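Local coordinates for cell wall surface anchor family protein (Streptococcus agalactiae serogroup V, PDB 3PF2) that forms the shaft of a pilus on the bacterial surface as its major (backbone) subunit, this chain being a C-terminal fragment with two Ig-like domains, at residues 7-13 / 30-36; 195-200 / 275-279. All blocks are in the same frame, centred on the assembly; numbering follows the deposited sequence.

Contact 1 (7-13 / 30-36); sequences PKTDKDV and KWFLKST. With CA (calcium ion), chain B.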
ATOM      1  N   PRO A   7     -24.755  -5.031 -10.557  1.00 15.37           N
ATOM      2  CA  PRO A   7     -23.674  -4.888  -9.550  1.00 14.48           C
ATOM      3  C   PRO A   7     -23.260  -3.455  -9.169  1.00 13.98           C
ATOM      4  O   PRO A   7     -23.078  -2.603 -10.035  1.00 13.97           O
ATOM      5  CB  PRO A   7     -22.487  -5.603 -10.199  1.00 14.36           C
ATOM      6  CG  PRO A   7     -23.106  -6.571 -11.174  1.00 15.21           C
ATOM      7  CD  PRO A   7     -24.313  -5.844 -11.712  1.00 14.99           C
ATOM      8  N   LYS A   8     -23.154  -3.217  -7.866  1.00 12.94           N
ATOM      9  CA  LYS A   8     -22.510  -2.013  -7.335  1.00 12.38           C
ATOM     10  C   LYS A   8     -21.139  -2.476  -6.877  1.00 11.64           C
ATOM     11  O   LYS A   8     -20.992  -3.597  -6.376  1.00 12.12           O
ATOM     12  CB  LYS A   8     -23.294  -1.485  -6.140  1.00 12.33           C
ATOM     13  CG  LYS A   8     -24.553  -0.704  -6.493  1.00 15.34           C
ATOM     14  CD  LYS A   8     -25.678  -1.647  -6.865  1.00 17.80           C
ATOM     15  CE  LYS A   8     -26.908  -0.893  -7.263  1.00 19.36           C
ATOM     16  NZ  LYS A   8     -27.778  -1.823  -8.034  1.00 17.22           N
ATOM     17  N   THR A   9     -20.143  -1.615  -7.025  1.00 11.06           N
ATOM     18  CA  THR A   9     -18.766  -1.993  -6.709  1.00 10.49           C
ATOM     19  C   THR A   9     -18.129  -1.012  -5.739  1.00 10.72           C
ATOM     20  O   THR A   9     -18.526   0.137  -5.657  1.00 11.44           O
ATOM     21  CB  THR A   9     -17.895  -2.102  -7.987  1.00 10.86           C
ATOM     22  OG1 THR A   9     -18.114  -0.956  -8.827  1.00 10.03           O
ATOM     23  CG2 THR A   9     -18.262  -3.373  -8.760  1.00  9.76           C
ATOM     24  N   ASP A  10     -17.147  -1.495  -4.986  1.00 10.64           N
ATOM     25  CA  ASP A  10     -16.369  -0.643  -4.086  1.00  9.92           C
ATOM     26  C   ASP A  10     -15.016  -1.298  -3.906  1.00 10.13           C
ATOM     27  O   ASP A  10     -14.862  -2.495  -4.161  1.00 11.03           O
ATOM     28  CB  ASP A  10     -17.061  -0.521  -2.724  1.00 10.23           C
ATOM     29  CG  ASP A  10     -16.248   0.281  -1.713  1.00  8.78           C
ATOM     30  OD1 ASP A  10     -15.653   1.292  -2.091  1.00  9.79           O
ATOM     31  OD2 ASP A  10     -16.217  -0.083  -0.531  1.00 10.53           O
ATOM     32  N   LYS A  11     -14.037  -0.531  -3.436  1.00  9.48           N
ATOM     33  CA  LYS A  11     -12.737  -1.105  -3.098  1.00  9.68           C
ATOM     34  C   LYS A  11     -12.344  -0.584  -1.713  1.00  9.54           C
ATOM     35  O   LYS A  11     -12.602   0.572  -1.386  1.00 10.33           O
ATOM     36  CB  LYS A  11     -11.691  -0.711  -4.153  1.00  9.43           C
ATOM     37  CG  LYS A  11     -10.355  -1.482  -4.090  1.00  9.07           C
ATOM     38  CD  LYS A  11      -9.382  -0.980  -5.160  1.00  8.67           C
ATOM     39  CE  LYS A  11      -8.048  -1.743  -5.119  1.00  9.17           C
ATOM     40  NZ  LYS A  11      -7.180  -1.428  -6.296  1.00  9.62           N
ATOM     41  N   ASP A  12     -11.753  -1.460  -0.906  1.00 10.20           N
ATOM     42  CA  ASP A  12     -11.215  -1.107   0.411  1.00 10.10           C
ATOM     43  C   ASP A  12      -9.735  -1.480   0.459  1.00 10.27           C
ATOM     44  O   ASP A  12      -9.199  -2.095  -0.459  1.00 10.89           O
ATOM     45  CB  ASP A  12     -11.924  -1.901   1.515  1.00 10.39           C
ATOM     46  CG  ASP A  12     -13.392  -1.529   1.677  1.00 10.51           C
ATOM     47  OD1 ASP A  12     -13.837  -0.497   1.101  1.00 11.26           O
ATOM     48  OD2 ASP A  12     -14.099  -2.287   2.369  1.00 11.10           O
ATOM     49  N   VAL A  13      -9.074  -1.074   1.541  1.00  9.78           N
ATOM     50  CA  VAL A  13      -7.703  -1.465   1.801  1.00 10.13           C
ATOM     51  C   VAL A  13      -7.558  -1.848   3.262  1.00  9.95           C
ATOM     52  O   VAL A  13      -8.271  -1.313   4.127  1.00  9.53           O
ATOM     53  CB  VAL A  13      -6.707  -0.344   1.443  1.00 10.26           C
ATOM     54  CG1 VAL A  13      -6.831   0.852   2.415  1.00 11.69           C
ATOM     55  CG2 VAL A  13      -5.277  -0.882   1.351  1.00 10.07           C
ATOM     56  N   LYS A  30      -3.471  -6.166   1.940  1.00 11.66           N
ATOM     57  CA  LYS A  30      -4.535  -6.525   1.003  1.00 11.87           C
ATOM     58  C   LYS A  30      -5.384  -5.340   0.590  1.00 11.85           C
ATOM     59  O   LYS A  30      -5.798  -4.552   1.441  1.00 11.25           O
ATOM     60  CB  LYS A  30      -5.444  -7.574   1.614  1.00 12.96           C
ATOM     61  CG  LYS A  30      -4.711  -8.884   1.926  1.00 15.51           C
ATOM     62  CD  LYS A  30      -5.671  -9.932   2.408  1.00 23.03           C
ATOM     63  CE  LYS A  30      -4.975 -11.283   2.537  1.00 26.49           C
ATOM     64  NZ  LYS A  30      -4.124 -11.344   3.761  1.00 31.06           N
ATOM     65  N   TRP A  31      -5.655  -5.237  -0.712  1.00 11.85           N
ATOM     66  CA  TRP A  31      -6.790  -4.453  -1.205  1.00 11.79           C
ATOM     67  C   TRP A  31      -7.976  -5.414  -1.233  1.00 12.15           C
ATOM     68  O   TRP A  31      -7.783  -6.637  -1.314  1.00 12.32           O
ATOM     69  CB  TRP A  31      -6.529  -3.954  -2.620  1.00 11.76           C
ATOM     70  CG  TRP A  31      -5.346  -3.052  -2.797  1.00 10.98           C
ATOM     71  CD1 TRP A  31      -4.112  -3.416  -3.249  1.00 10.31           C
ATOM     72  CD2 TRP A  31      -5.292  -1.634  -2.573  1.00  9.61           C
ATOM     73  NE1 TRP A  31      -3.285  -2.324  -3.309  1.00 11.98           N
ATOM     74  CE2 TRP A  31      -3.985  -1.214  -2.902  1.00  9.84           C
ATOM     75  CE3 TRP A  31      -6.230  -0.674  -2.130  1.00 10.04           C
ATOM     76  CZ2 TRP A  31      -3.573   0.121  -2.807  1.00 10.60           C
ATOM     77  CZ3 TRP A  31      -5.811   0.666  -2.022  1.00  8.83           C
ATOM     78  CH2 TRP A  31      -4.498   1.045  -2.372  1.00  9.44           C
ATOM     79  N   PHE A  32      -9.195  -4.882  -1.169  1.00 11.58           N
ATOM     80  CA  PHE A  32     -10.397  -5.729  -1.287  1.00 11.25           C
ATOM     81  C   PHE A  32     -11.287  -5.205  -2.405  1.00 11.39           C
ATOM     82  O   PHE A  32     -11.812  -4.098  -2.300  1.00 10.86           O
ATOM     83  CB  PHE A  32     -11.172  -5.770   0.030  1.00 11.26           C
ATOM     84  CG  PHE A  32     -10.396  -6.404   1.148  1.00 11.54           C
ATOM     85  CD1 PHE A  32     -10.568  -7.740   1.462  1.00 12.73           C
ATOM     86  CD2 PHE A  32      -9.461  -5.657   1.860  1.00 12.96           C
ATOM     87  CE1 PHE A  32      -9.805  -8.338   2.504  1.00 14.50           C
ATOM     88  CE2 PHE A  32      -8.695  -6.232   2.881  1.00 15.14           C
ATOM     89  CZ  PHE A  32      -8.879  -7.574   3.213  1.00 14.04           C
ATOM     90  N   LEU A  33     -11.407  -5.982  -3.484  1.00 11.07           N
ATOM     91  CA  LEU A  33     -12.306  -5.622  -4.581  1.00 11.91           C
ATOM     92  C   LEU A  33     -13.661  -6.197  -4.231  1.00 11.83           C
ATOM     93  O   LEU A  33     -13.782  -7.396  -3.940  1.00 12.73           O
ATOM     94  CB  LEU A  33     -11.813  -6.219  -5.901  1.00 11.99           C
ATOM     95  CG  LEU A  33     -10.602  -5.642  -6.662  1.00 15.69           C
ATOM     96  CD1 LEU A  33      -9.532  -5.003  -5.784  1.00 16.16           C
ATOM     97  CD2 LEU A  33      -9.999  -6.623  -7.683  1.00 16.84           C
ATOM     98  N   LYS A  34     -14.690  -5.360  -4.252  1.00 10.71           N
ATOM     99  CA  LYS A  34     -15.976  -5.753  -3.707  1.00 10.65           C
ATOM    100  C   LYS A  34     -17.067  -5.507  -4.725  1.00 11.30           C
ATOM    101  O   LYS A  34     -17.089  -4.460  -5.337  1.00 11.64           O
ATOM    102  CB  LYS A  34     -16.302  -4.946  -2.444  1.00 10.42           C
ATOM    103  CG  LYS A  34     -15.218  -5.019  -1.355  1.00 10.53           C
ATOM    104  CD  LYS A  34     -15.209  -3.733  -0.493  1.00 12.10           C
ATOM    105  CE  LYS A  34     -16.505  -3.562   0.335  1.00 10.98           C
ATOM    106  NZ  LYS A  34     -16.491  -2.307   1.151  1.00 10.43           N
ATOM    107  N   SER A  35     -17.989  -6.456  -4.873  1.00 11.56           N
ATOM    108  CA  SER A  35     -19.150  -6.250  -5.742  1.00 12.44           C
ATOM    109  C   SER A  35     -20.375  -6.853  -5.110  1.00 12.73           C
ATOM    110  O   SER A  35     -20.309  -7.924  -4.525  1.00 13.07           O
ATOM    111  CB  SER A  35     -18.946  -6.944  -7.090  1.00 12.56           C
ATOM    112  OG  SER A  35     -20.052  -6.688  -7.949  1.00 13.75           O
ATOM    113  N   THR A  36     -21.508  -6.185  -5.252  1.00 13.00           N
ATOM    114  CA  THR A  36     -22.772  -6.855  -4.973  1.00 13.62           C
ATOM    115  C   THR A  36     -23.029  -7.922  -6.047  1.00 14.34           C
ATOM    116  O   THR A  36     -22.515  -7.841  -7.163  1.00 14.42           O
ATOM    117  CB  THR A  36     -23.968  -5.874  -4.885  1.00 13.87           C
ATOM    118  OG1 THR A  36     -24.152  -5.226  -6.150  1.00 12.90           O
ATOM    119  CG2 THR A  36     -23.725  -4.820  -3.827  1.00 14.58           C
TER
HETATM  120 CA    CA B   1     -14.297   1.424   0.033  1.00 11.25          CA
HETATM  121  O   HOH W   1     -13.922   3.534  -0.970  1.00 13.05           O
HETATM  122  O   HOH W   2     -15.830   2.330   1.625  1.00 11.78           O
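Lys8 opens the pairing: its N donates to Thr36 OG1 (2.8 Å) and its O accepts from Thr36 N (2.9 Å). Strand 9-13 then runs antiparallel (163°) to the 30-35 part of its sheet neighbour. Thr9 faces Ser35 in a non-hydrogen-bonded pair; Asp10 is hydrogen-bonded to Lys34 (N to O 3.0 Å, O to N 2.9 Å). This is the edge of the five-stranded antiparallel sheet of the N-terminal Ig-like domain of this fragment. The calcium takes Asp10 OD1 and OD2 (both 2.5 Å), Lys11 O (2.4 Å), Asp12 OD1 (2.2 Å), two waters and Asp19. Lys11 points to the other face; its NZ, 4.4 Å from the Trp31 five-membered ring centroid, is joined covalently to Asn152 CG and hydrogen-bonds Asp51 OD2. Asp12 pairs with Phe32 (N to O 3.0 Å, O to N 2.9 Å). Lys34 NZ bonds Asp10 OD2 (2.8 Å) and Asp12 OD2 (2.7 Å) in salt bridges. Val13 CG2 makes a CH-pi contact with the Trp31 face opposite Lys11 NZ, 3.9 Å from the six-membered ring centroid.

Contact 2 (195-200 / 275-279); sequences QTLGGA and APEGY
Two loops without regular helix or strand meet here, Ala200 and Ala275 closest in register (CA-CA 4.6 Å). Residues 276-279 make a type II turn, closed by Tyr279 N to Pro276 O at 3.0 Å; Gly278 (phi/psi 89/3) takes its third position, and Gly199 (89/0) has a similar backbone. Apolar contacts centre on Leu197 (chi1 m, chi2 t): its CB lies 3.6 Å from Pro276 CG, and its CD1 sits over the ring face of Tyr279 (chi1 m), 3.7 Å from the centroid and 15° off the normal, a CH-pi contact. Ala200 CB packs on Pro276 CD at 3.8 Å. Polar links run through water: one joins Gly198 O (2.7 Å) to Glu277 N (2.9 Å), another Gly199 O (2.8 Å) to Ala275 O (3.1 Å), a third Tyr279 OH (3.0 Å) to Gln195 OE1, weakly at 3.3 Å. The contact lies at one end of the domain, where the loops also touch strands 178-190 and 312-316, consistent with the end of a prealbumin-like beta sandwich.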
ATOM      1  N   GLN A 195      29.492  23.327  10.896  1.00 24.91           N
ATOM      2  CA  GLN A 195      29.963  22.430   9.848  1.00 24.58           C
ATOM      3  C   GLN A 195      29.188  21.131   9.781  1.00 23.37           C
ATOM      4  O   GLN A 195      28.633  20.674  10.780  1.00 23.06           O
ATOM      5  CB  GLN A 195      31.453  22.127  10.006  1.00 25.39           C
ATOM      6  CG  GLN A 195      31.811  21.411  11.281  1.00 27.22           C
ATOM      7  CD  GLN A 195      33.297  21.441  11.554  1.00 31.17           C
ATOM      8  OE1 GLN A 195      34.107  21.046  10.708  1.00 33.33           O
ATOM      9  NE2 GLN A 195      33.669  21.911  12.740  1.00 31.65           N
ATOM     10  N   THR A 196      29.169  20.549   8.591  1.00 22.20           N
ATOM     11  CA  THR A 196      28.552  19.254   8.369  1.00 21.10           C
ATOM     12  C   THR A 196      29.594  18.175   8.619  1.00 20.45           C
ATOM     13  O   THR A 196      30.806  18.417   8.475  1.00 20.44           O
ATOM     14  CB  THR A 196      27.994  19.142   6.947  1.00 21.08           C
ATOM     15  OG1 THR A 196      29.043  19.416   6.008  1.00 22.12           O
ATOM     16  CG2 THR A 196      26.850  20.141   6.741  1.00 21.42           C
ATOM     17  N   LEU A 197      29.139  16.993   9.024  1.00 19.11           N
ATOM     18  CA  LEU A 197      30.051  15.925   9.425  1.00 17.59           C
ATOM     19  C   LEU A 197      29.666  14.626   8.761  1.00 17.77           C
ATOM     20  O   LEU A 197      28.508  14.198   8.835  1.00 17.32           O
ATOM     21  CB  LEU A 197      30.047  15.760  10.949  1.00 17.44           C
ATOM     22  CG  LEU A 197      30.446  16.956  11.833  1.00 16.57           C
ATOM     23  CD1 LEU A 197      30.171  16.641  13.296  1.00 16.89           C
ATOM     24  CD2 LEU A 197      31.934  17.320  11.632  1.00 17.56           C
ATOM     25  N   GLY A 198      30.639  13.986   8.126  1.00 16.92           N
ATOM     26  CA  GLY A 198      30.417  12.670   7.532  1.00 16.69           C
ATOM     27  C   GLY A 198      30.817  11.540   8.456  1.00 16.59           C
ATOM     28  O   GLY A 198      31.597  11.738   9.396  1.00 16.59           O
ATOM     29  N   GLY A 199      30.288  10.346   8.189  1.00 16.10           N
ATOM     30  CA  GLY A 199      30.728   9.143   8.885  1.00 15.76           C
ATOM     31  C   GLY A 199      30.021   8.767  10.169  1.00 15.93           C
ATOM     32  O   GLY A 199      30.378   7.778  10.797  1.00 16.37           O
ATOM     33  N   ALA A 200      29.032   9.554  10.595  1.00 15.37           N
ATOM     34  CA  ALA A 200      28.212   9.151  11.737  1.00 14.99           C
ATOM     35  C   ALA A 200      27.364   7.984  11.280  1.00 14.80           C
ATOM     36  O   ALA A 200      26.898   7.971  10.137  1.00 15.28           O
ATOM     37  CB  ALA A 200      27.334  10.305  12.227  1.00 14.93           C
ATOM     38  N   ALA A 275      30.346   7.940  15.882  1.00 16.62           N
ATOM     39  CA  ALA A 275      30.395   9.389  15.728  1.00 16.65           C
ATOM     40  C   ALA A 275      31.400   9.756  14.636  1.00 17.04           C
ATOM     41  O   ALA A 275      32.286   8.952  14.324  1.00 17.04           O
ATOM     42  CB  ALA A 275      30.764  10.063  17.050  1.00 16.98           C
ATOM     43  N   PRO A 276      31.267  10.960  14.046  1.00 17.56           N
ATOM     44  CA  PRO A 276      32.287  11.421  13.102  1.00 18.10           C
ATOM     45  C   PRO A 276      33.633  11.494  13.799  1.00 18.71           C
ATOM     46  O   PRO A 276      33.692  11.692  15.011  1.00 18.51           O
ATOM     47  CB  PRO A 276      31.819  12.833  12.751  1.00 17.64           C
ATOM     48  CG  PRO A 276      30.328  12.781  12.960  1.00 17.78           C
ATOM     49  CD  PRO A 276      30.180  11.949  14.192  1.00 17.46           C
ATOM     50  N   GLU A 277      34.711  11.323  13.043  1.00 20.02           N
ATOM     51  CA  GLU A 277      36.052  11.414  13.617  1.00 21.15           C
ATOM     52  C   GLU A 277      36.200  12.635  14.518  1.00 20.51           C
ATOM     53  O   GLU A 277      35.886  13.758  14.113  1.00 21.43           O
ATOM     54  CB  GLU A 277      37.091  11.485  12.503  1.00 21.87           C
ATOM     55  CG  GLU A 277      38.510  11.431  13.000  1.00 27.04           C
ATOM     56  CD  GLU A 277      39.049  10.025  12.991  1.00 32.07           C
ATOM     57  OE1 GLU A 277      39.892   9.727  12.115  1.00 35.04           O
ATOM     58  OE2 GLU A 277      38.620   9.218  13.845  1.00 34.86           O
ATOM     59  N   GLY A 278      36.675  12.404  15.736  1.00 20.45           N
ATOM     60  CA  GLY A 278      36.927  13.479  16.690  1.00 20.06           C
ATOM     61  C   GLY A 278      35.748  13.855  17.570  1.00 19.37           C
ATOM     62  O   GLY A 278      35.850  14.793  18.361  1.00 19.62           O
ATOM     63  N   TYR A 279      34.629  13.135  17.434  1.00 18.36           N
ATOM     64  CA  TYR A 279      33.408  13.432  18.184  1.00 17.38           C
ATOM     65  C   TYR A 279      32.992  12.243  19.027  1.00 16.95           C
ATOM     66  O   TYR A 279      33.424  11.123  18.773  1.00 17.14           O
ATOM     67  CB  TYR A 279      32.261  13.819  17.238  1.00 16.90           C
ATOM     68  CG  TYR A 279      32.482  15.153  16.585  1.00 17.01           C
ATOM     69  CD1 TYR A 279      31.864  16.311  17.074  1.00 16.90           C
ATOM     70  CD2 TYR A 279      33.331  15.266  15.490  1.00 17.63           C
ATOM     71  CE1 TYR A 279      32.093  17.549  16.462  1.00 16.89           C
ATOM     72  CE2 TYR A 279      33.574  16.488  14.890  1.00 17.77           C
ATOM     73  CZ  TYR A 279      32.955  17.615  15.375  1.00 16.14           C
ATOM     74  OH  TYR A 279      33.208  18.803  14.752  1.00 17.63           O
TER
HETATM   75  O   HOH W   3      35.243  18.574  12.559  1.00 28.34           O
HETATM   76  O   HOH W   4      34.144  11.188  10.227  1.00 23.96           O
HETATM   77  O   HOH W   5      33.087   7.880  11.508  1.00 30.89           O

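Contacts 1 and 2 lie in different domains on opposite sides of the chain's centre, their own centres about 52 Å apart and nearest atoms about 34 Å apart. Contact 1 is largely buried, covers 704 Å², and joins strands 9-13 and 29-35 through direct backbone bonds; contact 2 is partly buried, covers 280 Å², and joins the loops beside strands 201-206 and 266-274. The chemistry differs accordingly: charged side chains, a metal ion and a covalent cross-link gather at the sheet edge of the fragment's N-terminal domain, whereas the loop contact in its C-terminal domain relies on apolar side chains and bridging waters. The calcium is bound by residues of 7-13, and Lys34 of 30-36 pairs with two of the carboxylates; 195-200 / 275-279 lies away from the metal sites.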